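Long-range contact in conjugal transfer protein TRWB (Escherichia coli, PDB 1E9R), which probably couples the relaxosome, the DNA-processing complex, to the type IV secretion channel in bacterial conjugation, as a hexameric, ring-helicase-like protein of the P-loop NTPase clan: residues 361-367 with 385-391. Residues are numbered along the deposited sequence; the frame is centred on the assembly and turned at random.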
loop_
_atom_site.group_PDB
_atom_site.type_symbol
_atom_site.label_atom_id
_atom_site.label_comp_id
_atom_site.label_asym_id
_atom_site.label_seq_id
_atom_site.Cartn_x
_atom_site.Cartn_y
_atom_site.Cartn_z
ATOM N N GLY B 361 21.364 -10.313 -16.002
ATOM C CA GLY B 361 22.358 -9.294 -15.723
ATOM C C GLY B 361 22.976 -8.532 -16.866
ATOM O O GLY B 361 22.801 -8.880 -18.030
ATOM N N GLU B 362 23.705 -7.477 -16.505
ATOM C CA GLU B 362 24.403 -6.619 -17.468
ATOM C C GLU B 362 25.900 -6.904 -17.443
ATOM O O GLU B 362 26.412 -7.599 -16.561
ATOM C CB GLU B 362 24.263 -5.133 -17.119
ATOM C CG GLU B 362 22.885 -4.611 -16.822
ATOM C CD GLU B 362 22.873 -3.087 -16.763
ATOM O OE1 GLU B 362 23.752 -2.497 -16.083
ATOM O OE2 GLU B 362 21.977 -2.480 -17.397
ATOM N N HIS B 363 26.599 -6.330 -18.412
ATOM C CA HIS B 363 28.046 -6.451 -18.472
ATOM C C HIS B 363 28.587 -5.069 -18.840
ATOM O O HIS B 363 27.866 -4.257 -19.415
ATOM C CB HIS B 363 28.482 -7.529 -19.501
ATOM C CG HIS B 363 28.114 -7.231 -20.927
ATOM N ND1 HIS B 363 28.144 -8.196 -21.911
ATOM C CD2 HIS B 363 27.750 -6.081 -21.545
ATOM C CE1 HIS B 363 27.817 -7.654 -23.072
ATOM N NE2 HIS B 363 27.575 -6.371 -22.878
ATOM N N GLU B 364 29.820 -4.773 -18.447
ATOM C CA GLU B 364 30.413 -3.506 -18.828
ATOM C C GLU B 364 31.416 -3.948 -19.885
ATOM O O GLU B 364 32.141 -4.925 -19.697
ATOM C CB GLU B 364 31.083 -2.816 -17.650
ATOM C CG GLU B 364 31.383 -1.370 -17.958
ATOM C CD GLU B 364 31.586 -0.549 -16.724
ATOM O OE1 GLU B 364 32.445 -0.926 -15.906
ATOM O OE2 GLU B 364 30.884 0.475 -16.573
ATOM N N VAL B 365 31.455 -3.218 -20.990
ATOM C CA VAL B 365 32.269 -3.593 -22.132
ATOM C C VAL B 365 32.891 -2.391 -22.862
ATOM O O VAL B 365 32.392 -1.277 -22.748
ATOM C CB VAL B 365 31.329 -4.406 -23.082
ATOM C CG1 VAL B 365 31.669 -4.172 -24.506
ATOM C CG2 VAL B 365 31.367 -5.882 -22.721
ATOM N N GLU B 366 33.988 -2.615 -23.593
ATOM C CA GLU B 366 34.634 -1.549 -24.376
ATOM C C GLU B 366 34.464 -1.887 -25.851
ATOM O O GLU B 366 34.724 -3.020 -26.264
ATOM C CB GLU B 366 36.126 -1.434 -24.055
ATOM C CG GLU B 366 36.415 -1.091 -22.614
ATOM C CD GLU B 366 37.880 -0.813 -22.352
ATOM O OE1 GLU B 366 38.735 -1.563 -22.872
ATOM O OE2 GLU B 366 38.177 0.148 -21.610
ATOM N N ARG B 367 34.030 -0.905 -26.639
ATOM C CA ARG B 367 33.803 -1.103 -28.070
ATOM C C ARG B 367 34.453 -0.058 -28.976
ATOM O O ARG B 367 34.645 1.090 -28.582
ATOM C CB ARG B 367 32.304 -1.115 -28.353
ATOM C CG ARG B 367 31.772 -2.444 -28.805
ATOM C CD ARG B 367 30.417 -2.261 -29.424
ATOM N NE ARG B 367 29.434 -1.813 -28.447
ATOM C CZ ARG B 367 28.780 -2.616 -27.611
ATOM N NH1 ARG B 367 28.993 -3.928 -27.618
ATOM N NH2 ARG B 367 27.900 -2.100 -26.766
ATOM N N GLU B 385 34.796 3.174 -26.456
ATOM C CA GLU B 385 33.653 3.535 -25.628
ATOM C C GLU B 385 33.350 2.472 -24.577
ATOM O O GLU B 385 33.326 1.283 -24.880
ATOM C CB GLU B 385 32.418 3.734 -26.505
ATOM C CG GLU B 385 31.985 2.488 -27.267
ATOM C CD GLU B 385 30.603 2.638 -27.892
ATOM O OE1 GLU B 385 29.990 3.714 -27.725
ATOM O OE2 GLU B 385 30.124 1.683 -28.546
ATOM N N ARG B 386 33.122 2.910 -23.341
ATOM C CA ARG B 386 32.794 2.005 -22.245
ATOM C C ARG B 386 31.279 2.026 -22.104
ATOM O O ARG B 386 30.680 3.081 -21.928
ATOM C CB ARG B 386 33.467 2.470 -20.959
ATOM C CG ARG B 386 33.035 1.729 -19.719
ATOM C CD ARG B 386 33.920 2.129 -18.557
ATOM N NE ARG B 386 34.250 3.559 -18.570
ATOM C CZ ARG B 386 33.378 4.546 -18.365
ATOM N NH1 ARG B 386 32.097 4.277 -18.117
ATOM N NH2 ARG B 386 33.788 5.808 -18.402
ATOM N N VAL B 387 30.657 0.855 -22.178
ATOM C CA VAL B 387 29.207 0.766 -22.121
ATOM C C VAL B 387 28.674 -0.339 -21.226
ATOM O O VAL B 387 29.232 -1.433 -21.173
ATOM C CB VAL B 387 28.639 0.549 -23.556
ATOM C CG1 VAL B 387 27.159 0.252 -23.514
ATOM C CG2 VAL B 387 28.886 1.783 -24.397
ATOM N N ARG B 388 27.590 -0.031 -20.515
ATOM C CA ARG B 388 26.899 -0.993 -19.655
ATOM C C ARG B 388 25.614 -1.377 -20.390
ATOM O O ARG B 388 24.906 -0.506 -20.902
ATOM C CB ARG B 388 26.532 -0.370 -18.319
ATOM C CG ARG B 388 27.592 -0.468 -17.252
ATOM C CD ARG B 388 27.107 0.304 -16.046
ATOM N NE ARG B 388 25.666 0.117 -15.900
ATOM C CZ ARG B 388 24.807 1.096 -15.646
ATOM N NH1 ARG B 388 25.246 2.340 -15.502
ATOM N NH2 ARG B 388 23.509 0.830 -15.534
ATOM N N GLU B 389 25.317 -2.674 -20.443
ATOM C CA GLU B 389 24.129 -3.160 -21.137
ATOM C C GLU B 389 23.712 -4.556 -20.701
ATOM O O GLU B 389 24.505 -5.301 -20.128
ATOM C CB GLU B 389 24.366 -3.155 -22.654
ATOM C CG GLU B 389 25.778 -3.543 -23.070
ATOM C CD GLU B 389 25.953 -3.623 -24.578
ATOM O OE1 GLU B 389 25.456 -2.719 -25.294
ATOM O OE2 GLU B 389 26.602 -4.593 -25.044
ATOM N N ARG B 390 22.453 -4.892 -20.980
ATOM C CA ARG B 390 21.906 -6.201 -20.647
ATOM C C ARG B 390 22.505 -7.223 -21.584
ATOM O O ARG B 390 22.522 -7.029 -22.797
ATOM C CB ARG B 390 20.379 -6.241 -20.823
ATOM C CG ARG B 390 19.575 -5.448 -19.813
ATOM C CD ARG B 390 19.754 -5.972 -18.392
ATOM N NE ARG B 390 19.146 -5.065 -17.423
ATOM C CZ ARG B 390 17.833 -4.894 -17.272
ATOM N NH1 ARG B 390 16.960 -5.574 -18.017
ATOM N NH2 ARG B 390 17.387 -4.010 -16.391
ATOM N N VAL B 391 23.003 -8.313 -21.031
ATOM C CA VAL B 391 23.553 -9.362 -21.861
ATOM C C VAL B 391 22.395 -9.875 -22.729
ATOM O O VAL B 391 22.556 -10.141 -23.924
ATOM C CB VAL B 391 24.130 -10.484 -20.974
ATOM C CG1 VAL B 391 24.525 -11.693 -21.812
ATOM C CG2 VAL B 391 25.340 -9.947 -20.213
HETATM O O HOH W 1 19.556 -2.393 -15.281
HETATM O O HOH W 2 29.816 2.800 -18.557
#
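Val387 N donates to Val365 O at 2.8 Å, one of the paired N-H...O=C hydrogen bonds that join the two backbones. On the same face of the sheet as these valines, the carboxylate of Glu389 is gripped at both oxygens by residues of the facing strand. Its OE2 accepts a nearly straight bond from His363 NE2 (3.0 Å, 173° at the hydrogen), using the anti lone pair and lying in the imidazole plane. OE1 takes Arg367 NH2 at 2.9 Å, but from above the carboxylate plane and with a bent N-H angle of 135°, so this salt bridge is less well aligned. Glu389 can reach both because its CG sits between the backbone N and the carbonyl carbon (chi1 37°), which lays the extended chain across the face it shares with His363 and Arg367. The His363 ring is further fixed by Val365 CG2, centred 3.7 Å above one face, and by an edge-to-face meeting with Phe14. Further along, Arg367 NE pairs with Glu385 OE2 at 3.6 Å, extending the charge network. With an alanine in place of Glu389, His363 NE2 is likely to lose its acceptor and Arg367 NH2 this counter-charge, on two buried side chains. At the Glu362 end of the pairing, Glu362 OE1 receives Arg388 NE at 3.2 Å in the guanidinium plane, while water 1 links Glu362 OE2 weakly to Arg390, whose guanidinium is also held by Ser357 and Glu354. Arg386 reaches Glu385 of a second subunit, placing this pairing at a subunit interface. With strand 16-18 flanking 362-368, the arrangement is an antiparallel beta hairpin within a three-stranded sheet, separate from the central mixed sheet.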